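Local coordinates for protein fiber (Murine adenovirus 2, PDB 5NBH) that forms the distal shaft and head of the trimeric viral fibre, which binds N-acetylglucosamine and probably helps attach the virus to host cells, at residues T171-K174 and S175-K178; D63-S66 and P67-R70; M110-F113 and G114-V117. All coordinates share one frame; numbering follows the deposited sequence.

Contact 1 of 3, residues T171-K174 and S175-K178; sequences TSDK and SVYK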
loop_
_atom_site.group_PDB
_atom_site.type_symbol
_atom_site.label_atom_id
_atom_site.label_comp_id
_atom_site.label_asym_id
_atom_site.label_seq_id
_atom_site.Cartn_x
_atom_site.Cartn_y
_atom_site.Cartn_z
ATOM N N THR A 171 -9.489 -16.202 -5.412
ATOM C CA THR A 171 -10.335 -17.399 -5.387
ATOM C C THR A 171 -10.725 -17.761 -6.832
ATOM O O THR A 171 -11.093 -16.876 -7.632
ATOM C CB THR A 171 -11.593 -17.252 -4.488
ATOM O OG1 THR A 171 -12.389 -18.443 -4.604
ATOM C CG2 THR A 171 -12.456 -16.075 -4.892
ATOM N N SER A 172 -10.612 -19.052 -7.156
ATOM C CA SER A 172 -11.052 -19.586 -8.455
ATOM C C SER A 172 -12.486 -20.101 -8.440
ATOM O O SER A 172 -12.902 -20.751 -9.416
ATOM C CB SER A 172 -10.130 -20.723 -8.894
ATOM O OG SER A 172 -10.229 -21.803 -7.960
ATOM N N ASP A 173 -13.229 -19.829 -7.367
ATOM C CA ASP A 173 -14.664 -20.131 -7.303
ATOM C C ASP A 173 -15.376 -19.448 -8.480
ATOM O O ASP A 173 -15.387 -18.234 -8.578
ATOM C CB ASP A 173 -15.234 -19.637 -5.972
ATOM C CG ASP A 173 -16.712 -19.953 -5.798
ATOM O OD1 ASP A 173 -17.426 -20.217 -6.806
ATOM O OD2 ASP A 173 -17.153 -19.905 -4.633
ATOM N N LYS A 174 -15.953 -20.248 -9.370
ATOM C CA LYS A 174 -16.491 -19.736 -10.634
ATOM C C LYS A 174 -17.806 -18.973 -10.467
ATOM O O LYS A 174 -18.259 -18.325 -11.424
ATOM C CB LYS A 174 -16.637 -20.879 -11.665
ATOM C CG LYS A 174 -15.329 -21.591 -12.025
ATOM C CD LYS A 174 -14.312 -20.699 -12.742
ATOM C CE LYS A 174 -13.052 -21.478 -13.129
ATOM N NZ LYS A 174 -12.310 -21.986 -11.922
ATOM N N SER A 175 -18.401 -19.028 -9.264
ATOM C CA SER A 175 -19.498 -18.133 -8.885
ATOM C C SER A 175 -19.023 -16.746 -8.382
ATOM O O SER A 175 -19.863 -15.905 -8.045
ATOM C CB SER A 175 -20.367 -18.762 -7.790
ATOM O OG SER A 175 -19.739 -18.650 -6.524
ATOM N N VAL A 176 -17.704 -16.519 -8.307
ATOM C CA VAL A 176 -17.162 -15.206 -7.890
ATOM C C VAL A 176 -16.710 -14.395 -9.105
ATOM O O VAL A 176 -15.971 -14.897 -9.959
ATOM C CB VAL A 176 -16.003 -15.364 -6.884
ATOM C CG1 VAL A 176 -15.447 -14.002 -6.480
ATOM C CG2 VAL A 176 -16.483 -16.128 -5.666
ATOM N N TYR A 177 -17.181 -13.155 -9.178
ATOM C CA TYR A 177 -16.870 -12.251 -10.291
ATOM C C TYR A 177 -16.329 -10.941 -9.731
ATOM O O TYR A 177 -17.045 -9.925 -9.719
ATOM C CB TYR A 177 -18.097 -11.972 -11.180
ATOM C CG TYR A 177 -18.637 -13.173 -11.902
ATOM C CD1 TYR A 177 -19.531 -14.046 -11.261
ATOM C CD2 TYR A 177 -18.275 -13.446 -13.218
ATOM C CE1 TYR A 177 -20.052 -15.155 -11.924
ATOM C CE2 TYR A 177 -18.782 -14.551 -13.883
ATOM C CZ TYR A 177 -19.669 -15.403 -13.229
ATOM O OH TYR A 177 -20.173 -16.516 -13.885
ATOM N N LYS A 178 -15.075 -10.976 -9.272
ATOM C CA LYS A 178 -14.435 -9.779 -8.761
ATOM C C LYS A 178 -14.236 -8.796 -9.914
ATOM O O LYS A 178 -13.571 -9.083 -10.911
ATOM C CB LYS A 178 -13.126 -10.132 -8.066
ATOM C CG LYS A 178 -12.405 -8.942 -7.454
ATOM C CD LYS A 178 -13.115 -8.321 -6.280
ATOM C CE LYS A 178 -12.282 -7.199 -5.657
ATOM N NZ LYS A 178 -12.943 -6.789 -4.389
HETATM O O HOH W 1 -16.150 -16.170 -12.352
#
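A type I beta turn from Asp173 to Val176 reverses the chain just before strand 179-188, and Asp173 holds it through both backbone and side chain. The turn bond runs from Val176 N to Asp173 O at 2.9 Å, the donor standing above the carbonyl plane. The trans chi1 of Asp173 (-178°) carries its carboxylate forward along the turn, and OD1 accepts from Ser175 OG at 2.8 Å and from Ser175 N at 2.9 Å. Both donors approach from the same face of the carboxylate, the amide on the anti side. Val176 supplies the apolar part: its CG2 lies 3.7 Å from Asp173 CB, and its CG1 meets Thr171 CG2 at 4.0 Å, with the side chains of Thr171 and Val176 crossing at about a right angle. Lys174 doubles back on itself, so that NZ reaches Ser172 O at 2.9 Å in the carbonyl plane. A water bridges Lys174 O and Val176 O over one face of the Tyr177 ring. Thr171 OG1 takes the amide of Asp173, an ST turn, and Asp173 OD1 that of Ser175, an Asx turn laid over the type I beta turn.

Contact 2 of 3, residues D63-S66 and P67-R70; sequences DYRS and PQLR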
loop_
_atom_site.group_PDB
_atom_site.type_symbol
_atom_site.label_atom_id
_atom_site.label_comp_id
_atom_site.label_asym_id
_atom_site.label_seq_id
_atom_site.Cartn_x
_atom_site.Cartn_y
_atom_site.Cartn_z
ATOM N N ASP A 63 13.145 -15.473 21.313
ATOM C CA ASP A 63 11.846 -14.911 21.673
ATOM C C ASP A 63 11.436 -13.869 20.636
ATOM O O ASP A 63 12.206 -12.964 20.349
ATOM C CB ASP A 63 11.918 -14.297 23.064
ATOM C CG ASP A 63 12.192 -15.353 24.140
ATOM O OD1 ASP A 63 11.554 -16.423 24.061
ATOM O OD2 ASP A 63 13.064 -15.122 25.005
ATOM N N TYR A 64 10.227 -14.012 20.112
ATOM C CA TYR A 64 9.708 -13.058 19.103
ATOM C C TYR A 64 8.219 -12.768 19.335
ATOM O O TYR A 64 7.512 -13.551 19.996
ATOM C CB TYR A 64 9.958 -13.590 17.684
ATOM C CG TYR A 64 9.375 -14.934 17.456
ATOM C CD1 TYR A 64 8.048 -15.088 17.062
ATOM C CD2 TYR A 64 10.125 -16.089 17.694
ATOM C CE1 TYR A 64 7.483 -16.339 16.894
ATOM C CE2 TYR A 64 9.568 -17.344 17.521
ATOM C CZ TYR A 64 8.250 -17.464 17.138
ATOM O OH TYR A 64 7.695 -18.688 16.955
ATOM N N ARG A 65 7.746 -11.670 18.731
ATOM C CA ARG A 65 6.339 -11.248 18.834
ATOM C C ARG A 65 5.556 -11.951 17.758
ATOM O O ARG A 65 5.775 -11.705 16.567
ATOM C CB ARG A 65 6.208 -9.736 18.670
ATOM C CG ARG A 65 6.767 -8.951 19.836
ATOM C CD ARG A 65 5.721 -8.744 20.916
ATOM N NE ARG A 65 4.732 -7.757 20.470
ATOM C CZ ARG A 65 4.819 -6.439 20.630
ATOM N NH1 ARG A 65 5.845 -5.870 21.269
ATOM N NH2 ARG A 65 3.848 -5.670 20.151
ATOM N N SER A 66 4.645 -12.836 18.152
ATOM C CA SER A 66 3.988 -13.717 17.197
ATOM C C SER A 66 3.048 -12.994 16.205
ATOM O O SER A 66 2.858 -13.467 15.072
ATOM C CB SER A 66 3.279 -14.867 17.917
ATOM O OG SER A 66 2.127 -14.402 18.568
ATOM N N PRO A 67 2.499 -11.835 16.588
ATOM C CA PRO A 67 1.760 -11.108 15.525
ATOM C C PRO A 67 2.604 -10.502 14.387
ATOM O O PRO A 67 2.045 -10.033 13.389
ATOM C CB PRO A 67 1.053 -9.981 16.293
ATOM C CG PRO A 67 1.129 -10.329 17.734
ATOM C CD PRO A 67 2.379 -11.165 17.899
ATOM N N GLN A 68 3.925 -10.483 14.555
ATOM C CA GLN A 68 4.862 -9.830 13.611
ATOM C C GLN A 68 5.823 -10.843 12.986
ATOM O O GLN A 68 6.156 -10.744 11.783
ATOM C CB GLN A 68 5.648 -8.764 14.350
ATOM C CG GLN A 68 4.762 -7.651 14.884
ATOM C CD GLN A 68 5.491 -6.492 15.488
ATOM O OE1 GLN A 68 6.580 -6.100 15.061
ATOM N NE2 GLN A 68 4.852 -5.876 16.483
ATOM N N LEU A 69 6.248 -11.816 13.800
ATOM C CA LEU A 69 7.186 -12.872 13.360
ATOM C C LEU A 69 6.635 -14.246 13.692
ATOM O O LEU A 69 5.779 -14.397 14.562
ATOM C CB LEU A 69 8.566 -12.664 13.989
ATOM C CG LEU A 69 9.303 -11.396 13.548
ATOM C CD1 LEU A 69 9.921 -10.687 14.724
ATOM C CD2 LEU A 69 10.378 -11.703 12.521
ATOM N N ARG A 70 7.106 -15.248 12.947
ATOM C CA ARG A 70 6.608 -16.610 13.068
ATOM C C ARG A 70 7.649 -17.602 12.569
ATOM O O ARG A 70 8.648 -17.219 11.967
ATOM C CB ARG A 70 5.324 -16.797 12.260
ATOM C CG ARG A 70 5.492 -16.645 10.762
ATOM C CD ARG A 70 4.172 -16.704 10.027
ATOM N NE ARG A 70 3.737 -18.091 9.935
ATOM C CZ ARG A 70 4.019 -18.915 8.929
ATOM N NH1 ARG A 70 4.708 -18.515 7.860
ATOM N NH2 ARG A 70 3.559 -20.157 8.984
HETATM O O HOH W 2 2.422 -7.036 17.741
#
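Arg65 O is gripped by two backbone amides, Leu69 N at 2.8 Å and Gln68 N at 3.0 Å. The leucine amide comes in nearly along the C=O axis, with 164° at its hydrogen, whereas the glutamine amide stands well above the carbonyl plane. From Arg65 to Leu69 the chain curls, through Ser66 and Pro67, in a single helix-like turn. Ser66 CA adds a CA-H...O contact to Leu69 O at 3.3 Å.

Tyr64 has CG between its backbone N and carbonyl carbon (chi1 56°), which lays the ring against the start of strand 69-72: CD1 comes 3.4 Å from Leu69 O, obliquely, and 3.9 Å from Leu69 CB. Arg65 and Gln68 run side by side in the same direction, so that Gln68 NE2 sits over one face of the guanidinium, 3.8 Å from Arg65 NH2. The two planes are 67° apart, so the amide does not lie flat there. Two donors cannot bond each other, and a water accepts from both instead. The stronger partners lie on the second subunit, where Arg65 NH2 forms a salt bridge with the C-terminal OXT of Val237 and Gln68 OE1 takes the amide of Leu78. Labour is thus divided: the carbonyl of Arg65 helps hold the bend within the chain, while polar side-chain ends bond the neighbouring subunit, consistent with the triple beta-spiral of the fibre shaft.

Contact 3 of 3, residues M110-F113 and G114-V117; sequences MVRF and GTTV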
loop_
_atom_site.group_PDB
_atom_site.type_symbol
_atom_site.label_atom_id
_atom_site.label_comp_id
_atom_site.label_asym_id
_atom_site.label_seq_id
_atom_site.Cartn_x
_atom_site.Cartn_y
_atom_site.Cartn_z
ATOM N N MET A 110 2.255 -5.749 -8.444
ATOM C CA MET A 110 1.250 -6.444 -7.694
ATOM C C MET A 110 1.827 -6.635 -6.292
ATOM O O MET A 110 2.723 -7.429 -6.127
ATOM C CB MET A 110 0.929 -7.755 -8.375
ATOM C CG MET A 110 0.627 -7.544 -9.847
ATOM S SD MET A 110 0.202 -9.040 -10.729
ATOM C CE MET A 110 -1.347 -9.432 -9.998
ATOM N N VAL A 111 1.313 -5.872 -5.345
ATOM C CA VAL A 111 1.867 -5.786 -3.976
ATOM C C VAL A 111 1.012 -6.535 -3.000
ATOM O O VAL A 111 -0.156 -6.184 -2.772
ATOM C CB VAL A 111 2.056 -4.320 -3.502
ATOM C CG1 VAL A 111 2.786 -4.296 -2.153
ATOM C CG2 VAL A 111 2.822 -3.502 -4.527
ATOM N N ARG A 112 1.607 -7.540 -2.356
ATOM C CA ARG A 112 0.904 -8.400 -1.441
ATOM C C ARG A 112 1.285 -8.029 -0.006
ATOM O O ARG A 112 2.470 -7.957 0.321
ATOM C CB ARG A 112 1.281 -9.863 -1.779
ATOM C CG ARG A 112 0.847 -10.930 -0.806
ATOM C CD ARG A 112 -0.632 -11.187 -0.812
ATOM N NE ARG A 112 -0.936 -12.080 0.300
ATOM C CZ ARG A 112 -1.225 -13.380 0.238
ATOM N NH1 ARG A 112 -1.366 -14.028 -0.917
ATOM N NH2 ARG A 112 -1.417 -14.030 1.376
ATOM N N PHE A 113 0.287 -7.787 0.823
ATOM C CA PHE A 113 0.492 -7.638 2.279
ATOM C C PHE A 113 -0.742 -8.135 2.988
ATOM O O PHE A 113 -1.879 -7.894 2.547
ATOM C CB PHE A 113 0.765 -6.188 2.663
ATOM C CG PHE A 113 -0.005 -5.193 1.854
ATOM C CD1 PHE A 113 -1.336 -4.977 2.075
ATOM C CD2 PHE A 113 0.629 -4.444 0.882
ATOM C CE1 PHE A 113 -2.044 -4.060 1.317
ATOM C CE2 PHE A 113 -0.071 -3.530 0.114
ATOM C CZ PHE A 113 -1.413 -3.345 0.334
ATOM N N GLY A 114 -0.545 -8.842 4.080
ATOM C CA GLY A 114 -1.599 -9.651 4.627
ATOM C C GLY A 114 -2.013 -10.592 3.502
ATOM O O GLY A 114 -1.148 -11.159 2.797
ATOM N N THR A 115 -3.302 -10.694 3.282
ATOM C CA THR A 115 -3.857 -11.449 2.140
ATOM C C THR A 115 -4.349 -10.519 1.041
ATOM O O THR A 115 -4.970 -10.966 0.089
ATOM C CB THR A 115 -5.025 -12.336 2.603
ATOM O OG1 THR A 115 -6.004 -11.534 3.245
ATOM C CG2 THR A 115 -4.545 -13.387 3.576
ATOM N N THR A 116 -4.046 -9.238 1.157
ATOM C CA THR A 116 -4.470 -8.228 0.197
ATOM C C THR A 116 -3.482 -8.035 -0.921
ATOM O O THR A 116 -2.259 -8.080 -0.703
ATOM C CB THR A 116 -4.659 -6.893 0.950
ATOM O OG1 THR A 116 -5.633 -7.104 1.969
ATOM C CG2 THR A 116 -5.146 -5.850 0.078
ATOM N N VAL A 117 -3.984 -7.809 -2.136
ATOM C CA VAL A 117 -3.121 -7.470 -3.251
ATOM C C VAL A 117 -3.497 -6.084 -3.779
ATOM O O VAL A 117 -4.658 -5.849 -4.130
ATOM C CB VAL A 117 -3.197 -8.527 -4.389
ATOM C CG1 VAL A 117 -2.261 -8.140 -5.507
ATOM C CG2 VAL A 117 -2.887 -9.932 -3.822
#
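Backbone hydrogen bonds close the tip of the hairpin: Thr116 N donates to Phe113 O at 2.9 Å and Phe113 N to Thr116 O at 3.0 Å, around a type II' turn with Gly114 and Thr115 at its corners. Gly114 takes the positive phi (57°) that this turn needs. One step further on, Arg112 and Val117 form the non-hydrogen-bonded pair, where CA-H...O contacts take over, Val117 CA lying 3.3 Å from Val111 O.

Side-chain hydrogen bonding belongs to Arg112. Its chain bends at chi2 (71°) and folds back over the turn, bringing NE to Gly114 O at 2.7 Å. That bond is almost straight, 170° at the hydrogen, and the oxygen lies at the guanidinium edge, in its plane; NH2 adds a weak bond to the same atom. Farther along, NH1 donates to the carbonyls of Ile234 and Phe167.

Apolar contacts occupy both faces of the hairpin. On the Arg112 side, Val117 CG2 rests against Arg112 CD at 4.0 Å. On the other, Phe113 CE1 meets Thr116 CG2 at 3.8 Å, and the Phe113 ring packs edge-to-face with Phe113 of the second subunit. Three backbone carbonyls, of Gly114, Phe167 and Ile234, turn their oxygens to the buried guanidinium and probably stabilise its charge, and in return it ties the turn to the segments containing Phe167 and Ile234.

In the fold
Going from the N terminus, contact 2 comes first: it closes the bend between strand 59-62 and strand 69-72, in the slender part of the chain before the head. Contact 3 follows, closing the hairpin of strands 103-113 and 116-125, in the ABCJ sheet of the head. Contact 1 comes last, in the loop that leaves strand 152-153 and delivers the chain to strand 179-188, an edge strand of the GHID sheet. The three are strictly in series; none encloses or crosses another. The centre of contact 3 lies about 20 Å from that of contact 2 and about 18 Å from that of contact 1. All three touch the second subunit, so shaft and head both take part in trimer packing.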